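Local coordinates for protein cleavage stimulation factor 77 (Encephalitozoon cuniculi, PDB 2UY1) that probably binds mRNA and, like its suppressor-of-forked relatives, serves as a HAT-repeat scaffold in pre-mRNA 3'-end processing, at residues 193-198 with 226-231; 215-220 with 249-254; 291-296 with 322-327. All coordinates share one frame; numbering follows the deposited sequence.

Overall arrangement
Three contacts sample successive places along one all-helical solenoid. Contact 1 lies at its surface, none of its touching residues being buried, and there a single amide-carboxylate bond joins the start of one helix to the turn leading into another. Contacts 2 and 3 are buried, and in both a tyrosine reaches across to a helix two places away in the chain, with a hydroxyl bond in one and a water bridge in the other. Contacts 1 and 2 interlock: helix 213-225 lies between the segments of contact 1 in sequence, and K231 packs on Y219. Contact 2 touches contact 3 directly, G253 and L254 lying against Y295, whereas contacts 1 and 3 do not touch.

Contact 1: 193-198 with 226-231; sequences PHESRM and IGQKEK
E195 and Q228 reach toward each other from opposite sides and join by one hydrogen bond: Q228 NE2 donates to E195 OE2 at 3.0 Å, practically straight at 179°. The acceptor lies in the plane of the Q228 amide, but the donor comes in from above the E195 carboxylate, 49° out of its plane, with the two flat groups turned 50° against each other. Beside this bond the methyl CD1 of I226 rests against the stem of the glutamate, 4.0 Å from E195 CG. E195 can span the gap because its chain is extended, with CG anti to the backbone N. Its OE2 has a second partner in H199, one turn further along the same helix, so two donors grip that oxygen. On the other side a helix-ending turn places Q228. Helix 213-225 ends in a Schellman motif with G227, at positive phi, as its C-prime residue, and the amide N of Q228 bonds back to the carbonyl of L223. Q228 is then the N-cap residue of helix 229-242. The arrangement belongs to the tight inter-helix turns of an alpha-alpha solenoid of the HAT kind, here tied at the surface to the start of helix 193-208.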
loop_
_atom_site.group_PDB
_atom_site.type_symbol
_atom_site.label_atom_id
_atom_site.label_comp_id
_atom_site.label_asym_id
_atom_site.label_seq_id
_atom_site.Cartn_x
_atom_site.Cartn_y
_atom_site.Cartn_z
ATOM N N PRO B 193 46.531 -19.210 4.732
ATOM C CA PRO B 193 46.218 -19.619 3.337
ATOM C C PRO B 193 44.806 -19.272 2.833
ATOM O O PRO B 193 44.602 -19.092 1.608
ATOM C CB PRO B 193 46.377 -21.151 3.367
ATOM C CG PRO B 193 47.225 -21.438 4.575
ATOM C CD PRO B 193 46.821 -20.387 5.577
ATOM N N HIS B 194 43.840 -19.225 3.754
ATOM C CA HIS B 194 42.459 -18.851 3.414
ATOM C C HIS B 194 42.400 -17.360 3.109
ATOM O O HIS B 194 41.898 -16.975 2.077
ATOM C CB HIS B 194 41.456 -19.226 4.524
ATOM C CG HIS B 194 40.024 -18.890 4.187
ATOM N ND1 HIS B 194 39.312 -17.903 4.839
ATOM C CD2 HIS B 194 39.191 -19.388 3.245
ATOM C CE1 HIS B 194 38.097 -17.826 4.330
ATOM N NE2 HIS B 194 38.002 -18.706 3.353
ATOM N N GLU B 195 42.923 -16.548 4.019
ATOM C CA GLU B 195 43.158 -15.130 3.775
ATOM C C GLU B 195 43.778 -14.832 2.384
ATOM O O GLU B 195 43.320 -13.940 1.677
ATOM C CB GLU B 195 44.046 -14.569 4.896
ATOM C CG GLU B 195 44.405 -13.098 4.711
ATOM C CD GLU B 195 45.282 -12.495 5.811
ATOM O OE1 GLU B 195 45.342 -13.050 6.942
ATOM O OE2 GLU B 195 45.888 -11.418 5.522
ATOM N N SER B 196 44.812 -15.596 2.010
ATOM C CA SER B 196 45.517 -15.446 0.750
ATOM C C SER B 196 44.539 -15.709 -0.410
ATOM O O SER B 196 44.412 -14.927 -1.379
ATOM C CB SER B 196 46.707 -16.427 0.763
ATOM O OG SER B 196 47.504 -16.309 -0.398
ATOM N N ARG B 197 43.803 -16.807 -0.278
ATOM C CA ARG B 197 42.754 -17.120 -1.224
ATOM C C ARG B 197 41.714 -16.000 -1.356
ATOM O O ARG B 197 41.218 -15.734 -2.448
ATOM C CB ARG B 197 42.058 -18.437 -0.879
ATOM C CG ARG B 197 40.925 -18.817 -1.918
ATOM C CD ARG B 197 40.672 -20.331 -2.026
ATOM N NE ARG B 197 39.610 -20.636 -2.974
ATOM C CZ ARG B 197 39.791 -20.827 -4.284
ATOM N NH1 ARG B 197 41.019 -20.722 -4.826
ATOM N NH2 ARG B 197 38.741 -21.094 -5.055
ATOM N N MET B 198 41.363 -15.396 -0.233
ATOM C CA MET B 198 40.288 -14.382 -0.180
ATOM C C MET B 198 40.754 -13.034 -0.775
ATOM O O MET B 198 39.968 -12.295 -1.399
ATOM C CB MET B 198 39.828 -14.179 1.283
ATOM C CG MET B 198 38.947 -15.325 1.877
ATOM S SD MET B 198 37.747 -16.016 0.718
ATOM C CE MET B 198 36.725 -14.570 0.345
ATOM N N ILE B 226 38.913 -8.972 9.191
ATOM C CA ILE B 226 40.227 -9.566 9.508
ATOM C C ILE B 226 41.202 -8.653 10.197
ATOM O O ILE B 226 42.356 -9.017 10.399
ATOM C CB ILE B 226 40.941 -10.306 8.319
ATOM C CG1 ILE B 226 41.295 -9.380 7.149
ATOM C CG2 ILE B 226 40.170 -11.544 7.932
ATOM C CD1 ILE B 226 42.013 -10.188 6.020
ATOM N N GLY B 227 40.726 -7.490 10.610
ATOM C CA GLY B 227 41.562 -6.556 11.329
ATOM C C GLY B 227 42.486 -5.763 10.408
ATOM O O GLY B 227 43.533 -5.273 10.862
ATOM N N GLN B 228 42.155 -5.658 9.117
ATOM C CA GLN B 228 42.991 -4.864 8.184
ATOM C C GLN B 228 42.288 -3.590 7.666
ATOM O O GLN B 228 42.273 -3.319 6.460
ATOM C CB GLN B 228 43.575 -5.730 7.029
ATOM C CG GLN B 228 44.758 -6.587 7.436
ATOM C CD GLN B 228 45.037 -7.775 6.501
ATOM O OE1 GLN B 228 45.068 -7.653 5.247
ATOM N NE2 GLN B 228 45.269 -8.950 7.119
ATOM N N LYS B 229 41.735 -2.815 8.600
ATOM C CA LYS B 229 41.017 -1.582 8.298
ATOM C C LYS B 229 41.817 -0.474 7.605
ATOM O O LYS B 229 41.259 0.259 6.799
ATOM C CB LYS B 229 40.333 -1.028 9.549
ATOM C CG LYS B 229 39.464 0.188 9.273
ATOM C CD LYS B 229 38.405 0.362 10.364
ATOM C CE LYS B 229 37.567 1.601 10.175
ATOM N NZ LYS B 229 36.449 1.600 11.205
ATOM N N GLU B 230 43.098 -0.333 7.927
ATOM C CA GLU B 230 43.971 0.562 7.173
ATOM C C GLU B 230 44.024 0.174 5.679
ATOM O O GLU B 230 43.916 1.042 4.811
ATOM C CB GLU B 230 45.372 0.620 7.804
ATOM C CG GLU B 230 45.459 1.572 8.985
ATOM C CD GLU B 230 46.604 1.226 9.951
ATOM O OE1 GLU B 230 47.787 1.568 9.656
ATOM O OE2 GLU B 230 46.324 0.616 11.010
ATOM N N LYS B 231 44.169 -1.124 5.384
ATOM C CA LYS B 231 44.096 -1.600 3.988
ATOM C C LYS B 231 42.701 -1.349 3.413
ATOM O O LYS B 231 42.574 -0.952 2.266
ATOM C CB LYS B 231 44.526 -3.080 3.858
ATOM C CG LYS B 231 44.737 -3.576 2.408
ATOM C CD LYS B 231 45.462 -4.956 2.318
ATOM C CE LYS B 231 45.178 -5.687 0.982
ATOM N NZ LYS B 231 44.953 -4.792 -0.274
#

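Contact 2: 215-220 with 249-254; sequences VYFFYS and SLYYGL
F217 and Y251 mark the closest backbone approach, with their CA atoms 8.3 Å apart. Segments 215-220 and 249-254 are both wholly helical and run in broadly the same N-to-C direction, with helix 229-242 between them in the chain. Helices two places apart lying side by side in this way are what the superhelical stacking of an alpha-alpha solenoid produces, in keeping with the HAT repeats of this family. Y251 crosses the gap. Its CG is anti to the backbone N (chi1 175°), which sends the ring towards helix 213-225, where it meets two different neighbours. F217 presents the edge of its ring to the face of Y251 in an offset edge-to-face pair, centroids 5.0 Å apart and planes at 65°. The touching is close: F217 CD1 and Y251 CE1 are 3.3 Å apart. F217 also meets F442 of helix 434-446 edge-to-face, and F446 of that helix packs on Y251; helix 434-446, the last one modelled, thus packs on both rings. The phenol end is polar and buried, but well supplied with partners. E221, the residue following S220, takes a hydrogen bond with Y251 OH through its OE2, and this carboxylate probably polarises the hydroxyl. The residue before it on the same helix, S220, adds a second bond: S220 OG sits at the edge of the tyrosine ring, in its plane, and donates to Y251 OH across 2.6 Å.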
loop_
_atom_site.group_PDB
_atom_site.type_symbol
_atom_site.label_atom_id
_atom_site.label_comp_id
_atom_site.label_asym_id
_atom_site.label_seq_id
_atom_site.Cartn_x
_atom_site.Cartn_y
_atom_site.Cartn_z
ATOM N N VAL B 215 31.849 -3.701 -5.175
ATOM C CA VAL B 215 33.040 -4.537 -5.050
ATOM C C VAL B 215 33.987 -3.996 -3.982
ATOM O O VAL B 215 34.572 -4.759 -3.211
ATOM C CB VAL B 215 33.797 -4.644 -6.386
ATOM C CG1 VAL B 215 32.994 -5.462 -7.387
ATOM C CG2 VAL B 215 34.097 -3.258 -6.938
ATOM N N TYR B 216 34.130 -2.677 -3.944
ATOM C CA TYR B 216 35.053 -2.013 -3.017
ATOM C C TYR B 216 34.507 -2.138 -1.616
ATOM O O TYR B 216 35.273 -2.349 -0.681
ATOM C CB TYR B 216 35.256 -0.536 -3.413
ATOM C CG TYR B 216 35.836 -0.400 -4.792
ATOM C CD1 TYR B 216 37.227 -0.355 -4.990
ATOM C CD2 TYR B 216 35.002 -0.400 -5.929
ATOM C CE1 TYR B 216 37.786 -0.287 -6.304
ATOM C CE2 TYR B 216 35.545 -0.333 -7.218
ATOM C CZ TYR B 216 36.922 -0.277 -7.387
ATOM O OH TYR B 216 37.455 -0.171 -8.657
ATOM N N PHE B 217 33.195 -1.993 -1.457
ATOM C CA PHE B 217 32.567 -2.217 -0.135
ATOM C C PHE B 217 32.742 -3.692 0.323
ATOM O O PHE B 217 32.966 -3.924 1.502
ATOM C CB PHE B 217 31.081 -1.797 -0.135
ATOM C CG PHE B 217 30.280 -2.295 1.099
ATOM C CD1 PHE B 217 30.130 -1.486 2.210
ATOM C CD2 PHE B 217 29.708 -3.604 1.120
ATOM C CE1 PHE B 217 29.371 -1.931 3.337
ATOM C CE2 PHE B 217 29.001 -4.095 2.236
ATOM C CZ PHE B 217 28.848 -3.265 3.371
ATOM N N PHE B 218 32.598 -4.671 -0.596
ATOM C CA PHE B 218 32.764 -6.102 -0.236
ATOM C C PHE B 218 34.143 -6.380 0.392
ATOM O O PHE B 218 34.255 -6.965 1.478
ATOM C CB PHE B 218 32.682 -7.048 -1.441
ATOM C CG PHE B 218 31.356 -7.087 -2.165
ATOM C CD1 PHE B 218 30.146 -6.680 -1.577
ATOM C CD2 PHE B 218 31.321 -7.633 -3.439
ATOM C CE1 PHE B 218 28.921 -6.751 -2.288
ATOM C CE2 PHE B 218 30.120 -7.718 -4.134
ATOM C CZ PHE B 218 28.925 -7.260 -3.562
ATOM N N TYR B 219 35.190 -5.953 -0.309
ATOM C CA TYR B 219 36.589 -6.086 0.157
ATOM C C TYR B 219 36.870 -5.275 1.399
ATOM O O TYR B 219 37.517 -5.764 2.340
ATOM C CB TYR B 219 37.571 -5.697 -0.964
ATOM C CG TYR B 219 38.998 -6.222 -0.792
ATOM C CD1 TYR B 219 39.258 -7.342 -0.014
ATOM C CD2 TYR B 219 40.058 -5.663 -1.498
ATOM C CE1 TYR B 219 40.533 -7.868 0.101
ATOM C CE2 TYR B 219 41.363 -6.144 -1.357
ATOM C CZ TYR B 219 41.597 -7.236 -0.583
ATOM O OH TYR B 219 42.888 -7.717 -0.447
ATOM N N SER B 220 36.423 -4.025 1.423
ATOM C CA SER B 220 36.605 -3.201 2.616
ATOM C C SER B 220 36.076 -3.943 3.863
ATOM O O SER B 220 36.749 -4.007 4.909
ATOM C CB SER B 220 35.868 -1.862 2.423
ATOM O OG SER B 220 35.851 -1.100 3.640
ATOM N N SER B 249 31.445 7.319 -0.852
ATOM C CA SER B 249 31.870 8.503 -0.079
ATOM C C SER B 249 31.194 8.591 1.276
ATOM O O SER B 249 31.829 9.009 2.260
ATOM C CB SER B 249 31.672 9.795 -0.882
ATOM O OG SER B 249 32.440 9.740 -2.107
ATOM N N LEU B 250 29.904 8.230 1.327
ATOM C CA LEU B 250 29.161 8.181 2.582
ATOM C C LEU B 250 29.694 7.128 3.551
ATOM O O LEU B 250 29.821 7.380 4.772
ATOM C CB LEU B 250 27.640 7.985 2.319
ATOM C CG LEU B 250 26.875 9.057 1.532
ATOM C CD1 LEU B 250 25.368 8.863 1.675
ATOM C CD2 LEU B 250 27.212 10.448 1.987
ATOM N N TYR B 251 29.989 5.944 3.005
ATOM C CA TYR B 251 30.651 4.890 3.731
ATOM C C TYR B 251 32.095 5.276 4.180
ATOM O O TYR B 251 32.504 5.072 5.317
ATOM C CB TYR B 251 30.674 3.685 2.818
ATOM C CG TYR B 251 31.428 2.461 3.309
ATOM C CD1 TYR B 251 30.782 1.504 4.130
ATOM C CD2 TYR B 251 32.739 2.204 2.902
ATOM C CE1 TYR B 251 31.447 0.348 4.561
ATOM C CE2 TYR B 251 33.413 1.010 3.355
ATOM C CZ TYR B 251 32.752 0.105 4.164
ATOM O OH TYR B 251 33.382 -1.054 4.592
ATOM N N TYR B 252 32.869 5.822 3.266
ATOM C CA TYR B 252 34.158 6.468 3.633
ATOM C C TYR B 252 34.006 7.505 4.768
ATOM O O TYR B 252 34.643 7.393 5.779
ATOM C CB TYR B 252 34.749 7.114 2.357
ATOM C CG TYR B 252 36.217 7.593 2.480
ATOM C CD1 TYR B 252 37.261 6.684 2.688
ATOM C CD2 TYR B 252 36.539 8.953 2.343
ATOM C CE1 TYR B 252 38.610 7.143 2.809
ATOM C CE2 TYR B 252 37.864 9.421 2.452
ATOM C CZ TYR B 252 38.897 8.517 2.683
ATOM O OH TYR B 252 40.236 8.994 2.766
ATOM N N GLY B 253 33.109 8.472 4.661
ATOM C CA GLY B 253 33.015 9.465 5.733
ATOM C C GLY B 253 32.721 8.797 7.069
ATOM O O GLY B 253 33.408 9.019 8.064
ATOM N N LEU B 254 31.694 7.944 7.087
ATOM C CA LEU B 254 31.255 7.379 8.343
ATOM C C LEU B 254 32.150 6.267 8.896
ATOM O O LEU B 254 32.417 6.234 10.090
ATOM C CB LEU B 254 29.797 6.892 8.248
ATOM C CG LEU B 254 29.141 6.421 9.561
ATOM C CD1 LEU B 254 29.066 7.485 10.666
ATOM C CD2 LEU B 254 27.734 5.825 9.205
#

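Contact 3: 291-296 with 322-327; sequences NHLNYV and FIYCAF
L293 and Y324 reach past one another from two helical segments whose axes approach to 11.2 Å and run 24° from parallel. The tight part of the contact is apolar. The backbone of L293 sets its CB obliquely by the Y324 ring, 3.8 Å from Y324 CE2. Further out, CG lies anti to the carbonyl carbon (chi1 -73°), and this carries the methyl CD1 of L293 to the sulfur of C325, with CD1 to SG at 3.5 Å. F305 of helix 302-311, a helix that lies between the two segments in sequence, packs on both L293 and C325. The hydroxyl side is looser. Y324 OH lies 3.5 Å from N294 N, but the angle is poor and no hydrogen bond forms. A water joins the two residues instead. It accepts from Y324 OH at 3.0 Å, lying at the edge of the phenol ring and in its plane, and donates to N294 OD1 at 2.6 Å. That oxygen also takes a hydrogen bond from K298 NZ, one turn on, so the asparagine carbonyl has two donors; the lysine bond, within the same helix, probably helps fix the amide's rotation. The same asparagine packs on an aromatic side chain of the other protein chain, which brings this water-mediated flank next to the dimer contact. Two segments running near-parallel, on helices 282-300 and 319-333, with a third helix between them in the chain packing on both, are the sort of layering that builds an alpha-alpha superhelix such as a HAT-repeat domain.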
loop_
_atom_site.group_PDB
_atom_site.type_symbol
_atom_site.label_atom_id
_atom_site.label_comp_id
_atom_site.label_asym_id
_atom_site.label_seq_id
_atom_site.Cartn_x
_atom_site.Cartn_y
_atom_site.Cartn_z
ATOM N N ASN B 291 23.355 12.871 6.153
ATOM C CA ASN B 291 24.426 11.936 6.450
ATOM C C ASN B 291 25.601 12.516 7.233
ATOM O O ASN B 291 26.223 11.827 8.061
ATOM C CB ASN B 291 24.808 11.120 5.209
ATOM C CG ASN B 291 23.845 9.875 5.026
ATOM O OD1 ASN B 291 23.862 8.948 5.820
ATOM N ND2 ASN B 291 23.002 9.928 4.033
ATOM N N HIS B 292 25.762 13.825 7.067
ATOM C CA HIS B 292 26.765 14.621 7.737
ATOM C C HIS B 292 26.290 14.819 9.134
ATOM O O HIS B 292 27.040 14.545 10.062
ATOM C CB HIS B 292 26.965 15.959 6.993
ATOM C CG HIS B 292 28.044 16.837 7.568
ATOM N ND1 HIS B 292 28.363 18.125 7.297
ATOM C CD2 HIS B 292 28.975 16.393 8.487
ATOM C CE1 HIS B 292 29.470 18.436 8.059
ATOM N NE2 HIS B 292 29.815 17.378 8.769
ATOM N N LEU B 293 25.012 15.185 9.317
ATOM C CA LEU B 293 24.427 15.248 10.668
ATOM C C LEU B 293 24.572 13.948 11.430
ATOM O O LEU B 293 24.866 13.978 12.640
ATOM C CB LEU B 293 22.921 15.677 10.668
ATOM C CG LEU B 293 22.636 17.157 10.359
ATOM C CD1 LEU B 293 21.161 17.322 9.987
ATOM C CD2 LEU B 293 22.976 18.061 11.507
ATOM N N ASN B 294 24.326 12.813 10.740
ATOM C CA ASN B 294 24.441 11.467 11.339
ATOM C C ASN B 294 25.832 11.179 11.818
ATOM O O ASN B 294 26.024 10.612 12.924
ATOM C CB ASN B 294 24.082 10.331 10.359
ATOM C CG ASN B 294 24.271 8.935 10.980
ATOM O OD1 ASN B 294 23.578 8.564 11.917
ATOM N ND2 ASN B 294 25.202 8.170 10.456
ATOM N N TYR B 295 26.792 11.540 10.966
ATOM C CA TYR B 295 28.236 11.466 11.291
ATOM C C TYR B 295 28.530 12.196 12.606
ATOM O O TYR B 295 29.154 11.638 13.534
ATOM C CB TYR B 295 29.107 12.035 10.142
ATOM C CG TYR B 295 30.591 12.179 10.525
ATOM C CD1 TYR B 295 31.533 11.205 10.155
ATOM C CD2 TYR B 295 31.038 13.239 11.342
ATOM C CE1 TYR B 295 32.903 11.336 10.528
ATOM C CE2 TYR B 295 32.399 13.300 11.783
ATOM C CZ TYR B 295 33.310 12.377 11.346
ATOM O OH TYR B 295 34.661 12.481 11.732
ATOM N N VAL B 296 28.074 13.439 12.686
ATOM C CA VAL B 296 28.317 14.272 13.837
ATOM C C VAL B 296 27.628 13.770 15.084
ATOM O O VAL B 296 28.227 13.792 16.136
ATOM C CB VAL B 296 28.030 15.764 13.565
ATOM C CG1 VAL B 296 28.160 16.590 14.851
ATOM C CG2 VAL B 296 28.979 16.293 12.532
ATOM N N PHE B 322 14.687 18.537 7.816
ATOM C CA PHE B 322 13.892 18.931 8.981
ATOM C C PHE B 322 13.191 17.739 9.599
ATOM O O PHE B 322 13.102 17.668 10.794
ATOM C CB PHE B 322 12.800 19.927 8.575
ATOM C CG PHE B 322 13.312 21.293 8.134
ATOM C CD1 PHE B 322 13.561 22.287 9.064
ATOM C CD2 PHE B 322 13.519 21.566 6.780
ATOM C CE1 PHE B 322 14.009 23.559 8.662
ATOM C CE2 PHE B 322 13.958 22.838 6.357
ATOM C CZ PHE B 322 14.179 23.841 7.310
ATOM N N ILE B 323 12.576 16.883 8.771
ATOM C CA ILE B 323 11.889 15.673 9.208
ATOM C C ILE B 323 12.881 14.704 9.844
ATOM O O ILE B 323 12.610 14.104 10.879
ATOM C CB ILE B 323 11.207 14.946 8.011
ATOM C CG1 ILE B 323 10.218 15.846 7.248
ATOM C CG2 ILE B 323 10.605 13.586 8.422
ATOM C CD1 ILE B 323 9.651 15.151 5.947
ATOM N N TYR B 324 14.052 14.538 9.218
ATOM C CA TYR B 324 15.094 13.732 9.850
ATOM C C TYR B 324 15.517 14.259 11.224
ATOM O O TYR B 324 15.660 13.479 12.171
ATOM C CB TYR B 324 16.274 13.639 8.909
ATOM C CG TYR B 324 17.515 13.188 9.577
ATOM C CD1 TYR B 324 17.787 11.822 9.774
ATOM C CD2 TYR B 324 18.432 14.137 10.037
ATOM C CE1 TYR B 324 18.935 11.455 10.421
ATOM C CE2 TYR B 324 19.571 13.783 10.677
ATOM C CZ TYR B 324 19.838 12.463 10.857
ATOM O OH TYR B 324 21.017 12.151 11.496
ATOM N N CYS B 325 15.737 15.569 11.356
ATOM C CA CYS B 325 16.164 16.149 12.672
ATOM C C CYS B 325 15.105 16.034 13.729
ATOM O O CYS B 325 15.432 15.955 14.932
ATOM C CB CYS B 325 16.530 17.639 12.570
ATOM S SG CYS B 325 18.110 17.888 11.702
ATOM N N ALA B 326 13.840 16.151 13.314
ATOM C CA ALA B 326 12.722 16.030 14.277
ATOM C C ALA B 326 12.652 14.596 14.839
ATOM O O ALA B 326 12.438 14.348 16.069
ATOM C CB ALA B 326 11.417 16.444 13.628
ATOM N N PHE B 327 12.882 13.642 13.941
ATOM C CA PHE B 327 12.900 12.242 14.326
ATOM C C PHE B 327 14.121 11.922 15.200
ATOM O O PHE B 327 14.042 11.152 16.088
ATOM C CB PHE B 327 12.981 11.328 13.127
ATOM C CG PHE B 327 11.713 11.197 12.292
ATOM C CD1 PHE B 327 10.450 11.581 12.746
ATOM C CD2 PHE B 327 11.812 10.543 11.046
ATOM C CE1 PHE B 327 9.311 11.377 11.958
ATOM C CE2 PHE B 327 10.660 10.344 10.235
ATOM C CZ PHE B 327 9.422 10.794 10.677
HETATM O O HOH W 1 21.119 9.283 12.341
#